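Local coordinates for glutathione s-transferase S2 (Nilaparvata lugens, PDB 5H5L), which binds glutathione and, as a sigma-class glutathione transferase also named prostaglandin D synthase, probably couples the glutathione thiol to electrophilic substrates, at residues Y8-G13 with R33-Q38; A12-P17 with D153-S158. One frame throughout, in Å; residues are numbered along the deposited sequence.

Interaction 1. Residues Y8-G13 with R33-Q38. With GSH (glutathione), chain E.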
ATOM      1  N   TYR B   8     -11.166  15.094  -4.646  1.00 17.42           N
ATOM      2  CA  TYR B   8     -11.430  14.357  -3.434  1.00 26.96           C
ATOM      3  C   TYR B   8     -12.665  15.005  -2.815  1.00 27.80           C
ATOM      4  O   TYR B   8     -13.196  15.980  -3.337  1.00 31.04           O
ATOM      5  CB  TYR B   8     -10.210  14.368  -2.489  1.00 23.49           C
ATOM      6  CG  TYR B   8     -10.383  13.471  -1.297  1.00 28.04           C
ATOM      7  CD1 TYR B   8     -10.334  12.095  -1.435  1.00 23.62           C
ATOM      8  CD2 TYR B   8     -10.600  13.993  -0.028  1.00 26.66           C
ATOM      9  CE1 TYR B   8     -10.512  11.266  -0.351  1.00 23.07           C
ATOM     10  CE2 TYR B   8     -10.780  13.156   1.066  1.00 23.10           C
ATOM     11  CZ  TYR B   8     -10.730  11.803   0.894  1.00 28.51           C
ATOM     12  OH  TYR B   8     -10.900  10.945   1.959  1.00 29.23           O
ATOM     13  N   PHE B   9     -13.139  14.416  -1.731  1.00 28.14           N
ATOM     14  CA  PHE B   9     -14.250  14.967  -0.990  1.00 31.93           C
ATOM     15  C   PHE B   9     -13.854  16.275  -0.304  1.00 36.37           C
ATOM     16  O   PHE B   9     -12.676  16.661  -0.239  1.00 27.49           O
ATOM     17  CB  PHE B   9     -14.734  13.961   0.037  1.00 32.26           C
ATOM     18  CG  PHE B   9     -15.324  12.717  -0.554  1.00 37.24           C
ATOM     19  CD1 PHE B   9     -16.500  12.764  -1.271  1.00 38.98           C
ATOM     20  CD2 PHE B   9     -14.716  11.491  -0.361  1.00 40.75           C
ATOM     21  CE1 PHE B   9     -17.065  11.603  -1.801  1.00 42.12           C
ATOM     22  CE2 PHE B   9     -15.272  10.325  -0.888  1.00 44.56           C
ATOM     23  CZ  PHE B   9     -16.443  10.388  -1.610  1.00 39.64           C
ATOM     24  N   ASN B  10     -14.869  16.970   0.217  1.00 42.88           N
ATOM     25  CA  ASN B  10     -14.658  18.233   0.927  1.00 42.13           C
ATOM     26  C   ASN B  10     -14.365  17.951   2.403  1.00 44.36           C
ATOM     27  O   ASN B  10     -15.149  18.250   3.301  1.00 41.15           O
ATOM     28  CB  ASN B  10     -15.865  19.155   0.750  1.00 44.58           C
ATOM     29  CG  ASN B  10     -15.480  20.640   0.710  1.00 51.69           C
ATOM     30  OD1 ASN B  10     -14.489  21.071   1.312  1.00 49.84           O
ATOM     31  ND2 ASN B  10     -16.278  21.428  -0.005  1.00 61.32           N
ATOM     32  N   PHE B  11     -13.234  17.279   2.612  1.00 35.54           N
ATOM     33  CA  PHE B  11     -12.543  17.226   3.894  1.00 37.65           C
ATOM     34  C   PHE B  11     -11.114  16.744   3.648  1.00 38.11           C
ATOM     35  O   PHE B  11     -10.681  16.563   2.503  1.00 32.64           O
ATOM     36  CB  PHE B  11     -13.288  16.354   4.908  1.00 38.66           C
ATOM     37  CG  PHE B  11     -13.543  14.932   4.471  1.00 38.72           C
ATOM     38  CD1 PHE B  11     -12.709  13.906   4.883  1.00 36.97           C
ATOM     39  CD2 PHE B  11     -14.666  14.613   3.715  1.00 44.88           C
ATOM     40  CE1 PHE B  11     -12.958  12.585   4.514  1.00 41.40           C
ATOM     41  CE2 PHE B  11     -14.929  13.292   3.339  1.00 45.20           C
ATOM     42  CZ  PHE B  11     -14.073  12.278   3.738  1.00 44.21           C
ATOM     43  N   ALA B  12     -10.369  16.562   4.738  1.00 33.34           N
ATOM     44  CA  ALA B  12      -8.960  16.200   4.651  1.00 31.63           C
ATOM     45  C   ALA B  12      -8.799  14.775   4.139  1.00 32.54           C
ATOM     46  O   ALA B  12      -8.436  14.578   2.978  1.00 30.41           O
ATOM     47  CB  ALA B  12      -8.289  16.366   6.019  1.00 39.09           C
ATOM     48  N   GLY B  13      -9.065  13.793   4.999  1.00 26.60           N
ATOM     49  CA  GLY B  13      -9.010  12.387   4.630  1.00 33.62           C
ATOM     50  C   GLY B  13      -7.749  12.067   3.858  1.00 32.00           C
ATOM     51  O   GLY B  13      -6.654  12.551   4.178  1.00 23.08           O
ATOM     52  N   ARG B  33     -13.045  19.830  -4.933  1.00 31.23           N
ATOM     53  CA  ARG B  33     -13.686  19.206  -3.777  1.00 31.23           C
ATOM     54  C   ARG B  33     -15.128  18.804  -4.062  1.00 35.26           C
ATOM     55  O   ARG B  33     -15.887  19.555  -4.681  1.00 50.16           O
ATOM     56  CB  ARG B  33     -13.657  20.136  -2.557  1.00 38.37           C
ATOM     57  CG  ARG B  33     -12.253  20.457  -2.081  1.00 36.20           C
ATOM     58  CD  ARG B  33     -12.181  21.497  -0.941  1.00 36.67           C
ATOM     59  NE  ARG B  33     -10.856  21.420  -0.334  1.00 47.08           N
ATOM     60  CZ  ARG B  33     -10.569  20.963   0.885  1.00 36.87           C
ATOM     61  NH1 ARG B  33     -11.495  20.555   1.744  1.00 31.36           N
ATOM     62  NH2 ARG B  33      -9.308  20.896   1.233  1.00 41.91           N
ATOM     63  N   ILE B  34     -15.509  17.636  -3.557  1.00 34.60           N
ATOM     64  CA  ILE B  34     -16.772  16.989  -3.877  1.00 39.44           C
ATOM     65  C   ILE B  34     -17.616  16.908  -2.626  1.00 42.85           C
ATOM     66  O   ILE B  34     -17.142  16.445  -1.579  1.00 41.07           O
ATOM     67  CB  ILE B  34     -16.565  15.568  -4.432  1.00 41.04           C
ATOM     68  CG1 ILE B  34     -15.567  15.585  -5.567  1.00 37.07           C
ATOM     69  CG2 ILE B  34     -17.895  14.969  -4.890  1.00 42.92           C
ATOM     70  CD1 ILE B  34     -15.969  16.465  -6.730  1.00 43.75           C
ATOM     71  N   GLU B  35     -18.884  17.291  -2.758  1.00 46.56           N
ATOM     72  CA  GLU B  35     -19.848  17.106  -1.688  1.00 43.88           C
ATOM     73  C   GLU B  35     -20.415  15.689  -1.704  1.00 51.26           C
ATOM     74  O   GLU B  35     -20.620  15.081  -2.760  1.00 44.21           O
ATOM     75  CB  GLU B  35     -20.983  18.120  -1.805  1.00 51.12           C
ATOM     76  CG  GLU B  35     -20.545  19.580  -1.683  1.00 54.84           C
ATOM     77  CD  GLU B  35     -19.847  19.907  -0.357  1.00 53.59           C
ATOM     78  OE1 GLU B  35     -20.275  19.409   0.719  1.00 48.74           O
ATOM     79  OE2 GLU B  35     -18.848  20.662  -0.409  1.00 44.40           O
ATOM     80  N   ARG B  36     -20.684  15.182  -0.499  1.00 54.75           N
ATOM     81  CA  ARG B  36     -21.169  13.813  -0.320  1.00 55.80           C
ATOM     82  C   ARG B  36     -22.462  13.592  -1.082  1.00 58.26           C
ATOM     83  O   ARG B  36     -22.779  12.466  -1.485  1.00 50.80           O
ATOM     84  CB  ARG B  36     -21.386  13.535   1.172  1.00 64.49           C
ATOM     85  CG  ARG B  36     -20.447  14.343   2.104  1.00 79.26           C
ATOM     86  CD  ARG B  36     -19.974  13.562   3.313  1.00 87.95           C
ATOM     87  NE  ARG B  36     -19.110  12.450   2.909  1.00 87.59           N
ATOM     88  CZ  ARG B  36     -19.300  11.171   3.230  1.00 90.34           C
ATOM     89  NH1 ARG B  36     -20.321  10.803   4.002  1.00 91.46           N
ATOM     90  NH2 ARG B  36     -18.448  10.251   2.787  1.00 80.42           N
ATOM     91  N   GLU B  37     -23.220  14.675  -1.257  1.00 62.41           N
ATOM     92  CA  GLU B  37     -24.471  14.663  -2.011  1.00 64.31           C
ATOM     93  C   GLU B  37     -24.233  14.324  -3.479  1.00 56.26           C
ATOM     94  O   GLU B  37     -25.036  13.615  -4.092  1.00 53.50           O
ATOM     95  CB  GLU B  37     -25.158  16.027  -1.871  1.00 67.44           C
ATOM     96  CG  GLU B  37     -24.162  17.194  -1.629  1.00 74.20           C
ATOM     97  CD  GLU B  37     -24.780  18.552  -1.496  1.00 89.22           C
ATOM     98  OE1 GLU B  37     -25.682  18.896  -2.292  1.00 95.36           O
ATOM     99  OE2 GLU B  37     -24.338  19.285  -0.578  1.00 93.49           O
ATOM    100  N   GLN B  38     -23.127  14.804  -4.049  1.00 48.74           N
ATOM    101  CA  GLN B  38     -22.825  14.637  -5.465  1.00 50.95           C
ATOM    102  C   GLN B  38     -21.957  13.412  -5.765  1.00 53.12           C
ATOM    103  O   GLN B  38     -21.494  13.273  -6.906  1.00 39.79           O
ATOM    104  CB  GLN B  38     -22.109  15.877  -6.006  1.00 52.10           C
ATOM    105  CG  GLN B  38     -22.584  17.205  -5.440  1.00 66.78           C
ATOM    106  CD  GLN B  38     -24.023  17.531  -5.804  1.00 75.41           C
ATOM    107  OE1 GLN B  38     -24.751  16.688  -6.328  1.00 79.58           O
ATOM    108  NE2 GLN B  38     -24.440  18.759  -5.521  1.00 79.77           N
TER
HETATM  109  N1  GSH E 301      -6.103   2.834  -1.495  1.00 21.87           N
HETATM  110  CA1 GSH E 301      -6.859   4.020  -1.875  1.00 21.45           C
HETATM  111  C1  GSH E 301      -5.979   5.262  -1.654  1.00 17.77           C
HETATM  112  O11 GSH E 301      -5.085   5.242  -0.748  1.00 19.57           O
HETATM  113  O12 GSH E 301      -6.137   6.308  -2.354  1.00 15.85           O
HETATM  114  CB1 GSH E 301      -8.099   4.159  -0.949  1.00 20.78           C
HETATM  115  CG1 GSH E 301      -8.985   5.248  -1.533  1.00 23.51           C
HETATM  116  CD1 GSH E 301     -10.322   5.310  -0.725  1.00 33.39           C
HETATM  117  OE1 GSH E 301     -10.570   4.527   0.127  1.00 27.73           O
HETATM  118  N2  GSH E 301     -11.275   6.375  -1.054  1.00 34.88           N
HETATM  119  CA2 GSH E 301     -12.516   6.461  -0.294  1.00 37.04           C
HETATM  120  C2  GSH E 301     -13.683   6.516  -1.264  1.00 30.55           C
HETATM  121  O2  GSH E 301     -13.509   6.870  -2.381  1.00 29.65           O
HETATM  122  CB2 GSH E 301     -12.481   7.760   0.480  1.00 35.62           C
HETATM  123  SG2 GSH E 301     -11.070   7.810   1.580  1.00 37.23           S
HETATM  124  N3  GSH E 301     -15.009   6.175  -0.776  1.00 40.18           N
HETATM  125  CA3 GSH E 301     -16.154   6.264  -1.677  1.00 42.21           C
HETATM  126  C3  GSH E 301     -16.549   4.883  -2.162  1.00 41.30           C
HETATM  127  O31 GSH E 301     -15.887   3.871  -1.838  1.00 42.63           O
HETATM  128  O32 GSH E 301     -17.553   4.792  -2.887  1.00 45.76           O
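Arg33 turns CG beside its backbone N, anti to the carbonyl carbon (chi1 -63°), and stays extended from CG to NE, the side chain of Asn10 crossing it at about a right angle. NH1 gives Asn10 OD1 a nearly straight hydrogen bond of 3.1 Å, with OD1 in the guanidinium plane although the amide itself is turned 61° from it. The other branch of the same amide, ND2, donates to Glu35 OE2 at 2.7 Å, meeting this oxygen nearly along its C-O bond. Asn10 therefore links a positive and a negative side chain through opposite halves of one amide; an alanine here would probably leave Glu35 OE2 without this donor and Arg33 NH1 without its amide acceptor. Arg33 NE forms a salt bridge with Asp31. The backbones pair as parallel strands, Asn10 N donating to Ile34 O at 2.9 Å, while the bond from Ile34 N to Tyr8 O is weak. Ile34 O also lies in the plane of the Phe9 ring, at its edge, 3.7 Å from CD1. Tyr8 has CG anti to its backbone N (chi1 -173°); its OH lies 3.2 Å from glutathione SG2 and is hydrogen-bonded to Leu14 N. Phe9 CE2 touches the ligand's CB2 at 4.0 Å. The pairing joins strands 4-9 and 30-34 of the thioredoxin-like sheet, the two ends of a beta-alpha-beta unit through helix 15-25, with 30-34 an edge strand of the chain's four-stranded sheet and helix 39-43 following after the short loop 35-38.

Interaction 2. Residues A12-P17 with D153-S158. With GSH (glutathione), chain E.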
ATOM      1  N   ALA B  12     -10.369  16.562   4.738  1.00 33.34           N
ATOM      2  CA  ALA B  12      -8.960  16.200   4.651  1.00 31.63           C
ATOM      3  C   ALA B  12      -8.799  14.775   4.139  1.00 32.54           C
ATOM      4  O   ALA B  12      -8.436  14.578   2.978  1.00 30.41           O
ATOM      5  CB  ALA B  12      -8.289  16.366   6.019  1.00 39.09           C
ATOM      6  N   GLY B  13      -9.065  13.793   4.999  1.00 26.60           N
ATOM      7  CA  GLY B  13      -9.010  12.387   4.630  1.00 33.62           C
ATOM      8  C   GLY B  13      -7.749  12.067   3.858  1.00 32.00           C
ATOM      9  O   GLY B  13      -6.654  12.551   4.178  1.00 23.08           O
ATOM     10  N   LEU B  14      -7.906  11.253   2.812  1.00 28.13           N
ATOM     11  CA  LEU B  14      -6.805  10.863   1.937  1.00 24.15           C
ATOM     12  C   LEU B  14      -6.443  11.898   0.885  1.00 24.50           C
ATOM     13  O   LEU B  14      -5.428  11.739   0.188  1.00 20.31           O
ATOM     14  CB  LEU B  14      -7.157   9.544   1.238  1.00 26.62           C
ATOM     15  CG  LEU B  14      -7.172   8.352   2.192  1.00 25.40           C
ATOM     16  CD1 LEU B  14      -7.522   7.047   1.461  1.00 28.75           C
ATOM     17  CD2 LEU B  14      -5.807   8.241   2.870  1.00 33.87           C
ATOM     18  N   GLY B  15      -7.248  12.937   0.696  1.00 23.72           N
ATOM     19  CA  GLY B  15      -6.800  13.993  -0.182  1.00 24.19           C
ATOM     20  C   GLY B  15      -5.689  14.825   0.428  1.00 16.62           C
ATOM     21  O   GLY B  15      -4.830  15.339  -0.285  1.00 19.15           O
ATOM     22  N   GLU B  16      -5.675  14.955   1.761  1.00 24.92           N
ATOM     23  CA  GLU B  16      -4.798  15.938   2.400  1.00 20.20           C
ATOM     24  C   GLU B  16      -3.324  15.642   2.212  1.00 14.92           C
ATOM     25  O   GLU B  16      -2.558  16.589   1.954  1.00 16.04           O
ATOM     26  CB  GLU B  16      -5.134  16.020   3.897  1.00 22.93           C
ATOM     27  CG  GLU B  16      -4.687  17.316   4.579  1.00 21.16           C
ATOM     28  CD  GLU B  16      -5.443  18.544   4.081  1.00 31.56           C
ATOM     29  OE1 GLU B  16      -6.490  18.348   3.420  1.00 26.25           O
ATOM     30  OE2 GLU B  16      -4.991  19.690   4.345  1.00 25.92           O
ATOM     31  N   PRO B  17      -2.859  14.398   2.292  1.00 14.53           N
ATOM     32  CA  PRO B  17      -1.452  14.158   1.990  1.00 14.43           C
ATOM     33  C   PRO B  17      -1.056  14.670   0.627  1.00 18.79           C
ATOM     34  O   PRO B  17       0.045  15.211   0.473  1.00 16.48           O
ATOM     35  CB  PRO B  17      -1.317  12.636   2.116  1.00 18.61           C
ATOM     36  CG  PRO B  17      -2.631  12.112   2.287  1.00 23.81           C
ATOM     37  CD  PRO B  17      -3.542  13.171   2.732  1.00 15.46           C
ATOM     38  N   ASP B 153       6.677  11.181   6.288  1.00 14.53           N
ATOM     39  CA  ASP B 153       6.294  12.029   7.425  1.00 13.80           C
ATOM     40  C   ASP B 153       5.059  12.862   7.099  1.00 14.06           C
ATOM     41  O   ASP B 153       4.146  13.012   7.920  1.00 14.06           O
ATOM     42  CB  ASP B 153       7.461  12.954   7.804  1.00 15.99           C
ATOM     43  CG  ASP B 153       8.716  12.197   8.189  1.00 18.01           C
ATOM     44  OD1 ASP B 153       8.627  11.306   9.062  1.00 19.74           O
ATOM     45  OD2 ASP B 153       9.787  12.459   7.585  1.00 20.14           O
ATOM     46  N   ILE B 154       5.015  13.415   5.899  1.00 12.90           N
ATOM     47  CA  ILE B 154       3.909  14.262   5.509  1.00  9.70           C
ATOM     48  C   ILE B 154       2.632  13.459   5.360  1.00 15.93           C
ATOM     49  O   ILE B 154       1.572  13.887   5.801  1.00 15.72           O
ATOM     50  CB  ILE B 154       4.329  15.012   4.240  1.00 14.34           C
ATOM     51  CG1 ILE B 154       5.430  16.018   4.649  1.00 23.15           C
ATOM     52  CG2 ILE B 154       3.161  15.743   3.619  1.00 20.75           C
ATOM     53  CD1 ILE B 154       6.128  16.688   3.497  1.00 25.02           C
ATOM     54  N   TYR B 155       2.719  12.271   4.772  1.00 14.49           N
ATOM     55  CA  TYR B 155       1.548  11.415   4.661  1.00 13.25           C
ATOM     56  C   TYR B 155       1.034  11.029   6.045  1.00 13.67           C
ATOM     57  O   TYR B 155      -0.161  11.125   6.329  1.00 16.56           O
ATOM     58  CB  TYR B 155       1.942  10.189   3.833  1.00 11.10           C
ATOM     59  CG  TYR B 155       0.828   9.271   3.419  1.00 13.52           C
ATOM     60  CD1 TYR B 155       0.234   9.400   2.166  1.00 15.18           C
ATOM     61  CD2 TYR B 155       0.410   8.230   4.244  1.00 14.18           C
ATOM     62  CE1 TYR B 155      -0.763   8.531   1.751  1.00 16.19           C
ATOM     63  CE2 TYR B 155      -0.590   7.371   3.841  1.00 18.09           C
ATOM     64  CZ  TYR B 155      -1.169   7.536   2.580  1.00 15.74           C
ATOM     65  OH  TYR B 155      -2.165   6.684   2.184  1.00 18.24           O
ATOM     66  N   PHE B 156       1.944  10.608   6.917  1.00 13.98           N
ATOM     67  CA  PHE B 156       1.608  10.140   8.265  1.00 12.64           C
ATOM     68  C   PHE B 156       0.895  11.235   9.071  1.00 14.99           C
ATOM     69  O   PHE B 156      -0.211  11.027   9.601  1.00 18.73           O
ATOM     70  CB  PHE B 156       2.929   9.688   8.894  1.00 11.35           C
ATOM     71  CG  PHE B 156       2.861   9.177  10.311  1.00 15.57           C
ATOM     72  CD1 PHE B 156       2.149   8.042  10.642  1.00 19.75           C
ATOM     73  CD2 PHE B 156       3.634   9.770  11.288  1.00 16.92           C
ATOM     74  CE1 PHE B 156       2.160   7.557  11.972  1.00 23.21           C
ATOM     75  CE2 PHE B 156       3.649   9.279  12.571  1.00 17.16           C
ATOM     76  CZ  PHE B 156       2.921   8.190  12.909  1.00 20.12           C
ATOM     77  N   ILE B 157       1.494  12.417   9.134  1.00 15.38           N
ATOM     78  CA  ILE B 157       0.960  13.524   9.949  1.00 14.10           C
ATOM     79  C   ILE B 157      -0.337  14.073   9.377  1.00 17.66           C
ATOM     80  O   ILE B 157      -1.278  14.375  10.120  1.00 18.54           O
ATOM     81  CB  ILE B 157       2.028  14.634  10.093  1.00 16.90           C
ATOM     82  CG1 ILE B 157       3.247  14.144  10.846  1.00 16.42           C
ATOM     83  CG2 ILE B 157       1.465  15.817  10.873  1.00 19.04           C
ATOM     84  CD1 ILE B 157       2.905  13.448  12.156  1.00 19.77           C
ATOM     85  N   SER B 158      -0.439  14.187   8.048  1.00 18.25           N
ATOM     86  CA  SER B 158      -1.678  14.712   7.487  1.00 11.85           C
ATOM     87  C   SER B 158      -2.845  13.805   7.822  1.00 19.46           C
ATOM     88  O   SER B 158      -3.939  14.287   8.134  1.00 18.67           O
ATOM     89  CB  SER B 158      -1.544  14.905   5.971  1.00 20.61           C
ATOM     90  OG  SER B 158      -1.462  13.648   5.332  1.00 19.31           O
TER
HETATM   91  N1  GSH E 301      -6.103   2.834  -1.495  1.00 21.87           N
HETATM   92  CA1 GSH E 301      -6.859   4.020  -1.875  1.00 21.45           C
HETATM   93  C1  GSH E 301      -5.979   5.262  -1.654  1.00 17.77           C
HETATM   94  O11 GSH E 301      -5.085   5.242  -0.748  1.00 19.57           O
HETATM   95  O12 GSH E 301      -6.137   6.308  -2.354  1.00 15.85           O
HETATM   96  CB1 GSH E 301      -8.099   4.159  -0.949  1.00 20.78           C
HETATM   97  CG1 GSH E 301      -8.985   5.248  -1.533  1.00 23.51           C
HETATM   98  CD1 GSH E 301     -10.322   5.310  -0.725  1.00 33.39           C
HETATM   99  OE1 GSH E 301     -10.570   4.527   0.127  1.00 27.73           O
HETATM  100  N2  GSH E 301     -11.275   6.375  -1.054  1.00 34.88           N
HETATM  101  CA2 GSH E 301     -12.516   6.461  -0.294  1.00 37.04           C
HETATM  102  C2  GSH E 301     -13.683   6.516  -1.264  1.00 30.55           C
HETATM  103  O2  GSH E 301     -13.509   6.870  -2.381  1.00 29.65           O
HETATM  104  CB2 GSH E 301     -12.481   7.760   0.480  1.00 35.62           C
HETATM  105  SG2 GSH E 301     -11.070   7.810   1.580  1.00 37.23           S
HETATM  106  N3  GSH E 301     -15.009   6.175  -0.776  1.00 40.18           N
HETATM  107  CA3 GSH E 301     -16.154   6.264  -1.677  1.00 42.21           C
HETATM  108  C3  GSH E 301     -16.549   4.883  -2.162  1.00 41.30           C
HETATM  109  O31 GSH E 301     -15.887   3.871  -1.838  1.00 42.63           O
HETATM  110  O32 GSH E 301     -17.553   4.792  -2.887  1.00 45.76           O
HETATM  111  O   HOH W   1      -6.474  13.860   6.693  1.00 38.94           O
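Pro17 lies against Tyr155 and Ser158 where the thioredoxin-like N-terminal domain meets the all-helical C-terminal domain, an interface characteristic of the glutathione transferase fold. The proline ring and the tyrosine side chain cross obliquely, with Pro17 CB 3.6 Å from Tyr155 CD1. Tyr155 holds CG anti to its backbone N (chi1 -171°); CD1 and CE1 lie by Pro17, and the OH at the far end is 4.0 Å from Leu14 CD2. The other methyl of Leu14, CD1, faces glutathione and comes within 3.6 Å of SG2, placing the leucine between ligand and helix 151-164. Tyr155 OH is hydrogen-bonded to Ser64, which itself binds glutathione, and to Arg99, so this helix reaches the second shell of the site. Ser158 keeps OG between its backbone N and carbonyl carbon, and the oxygen touches Pro17 CD at 3.4 Å; Pro17 N has no hydrogen to offer it, and OG instead lies within bonding distance of the carbonyls of Ile154 and Tyr155. Glu16 contributes the aliphatic part of its side chain, while in its buried carboxylate OE1 forms a salt bridge with Arg19, and OE2 one with Arg197 as well as hydrogen bonds from Trp193 NE1 and Trp20 NE1. At one side of the contact a water spans the two backbones, donating to Gly13 O at 2.8 Å and to Ser158 O at 2.9 Å.

Overall arrangement
From the N terminus, strand 4-9 ends in the loop from which both contacts start, and interactions 1 and 2 share Ala12 and Gly13. Interaction 1 closes a short loop: helix 15-25 leaves and strand 30-34 returns alongside strand 4-9, all within the N-terminal domain. Interaction 2 begins inside that loop, at 12-17, but finds its partner far along the chain at 153-158, so the two closures cross rather than nest. One ties neighbouring strands of the sheet; the other fastens helix 15-25 to the C-terminal helical domain. Their centres lie about 15 Å apart, and both border glutathione.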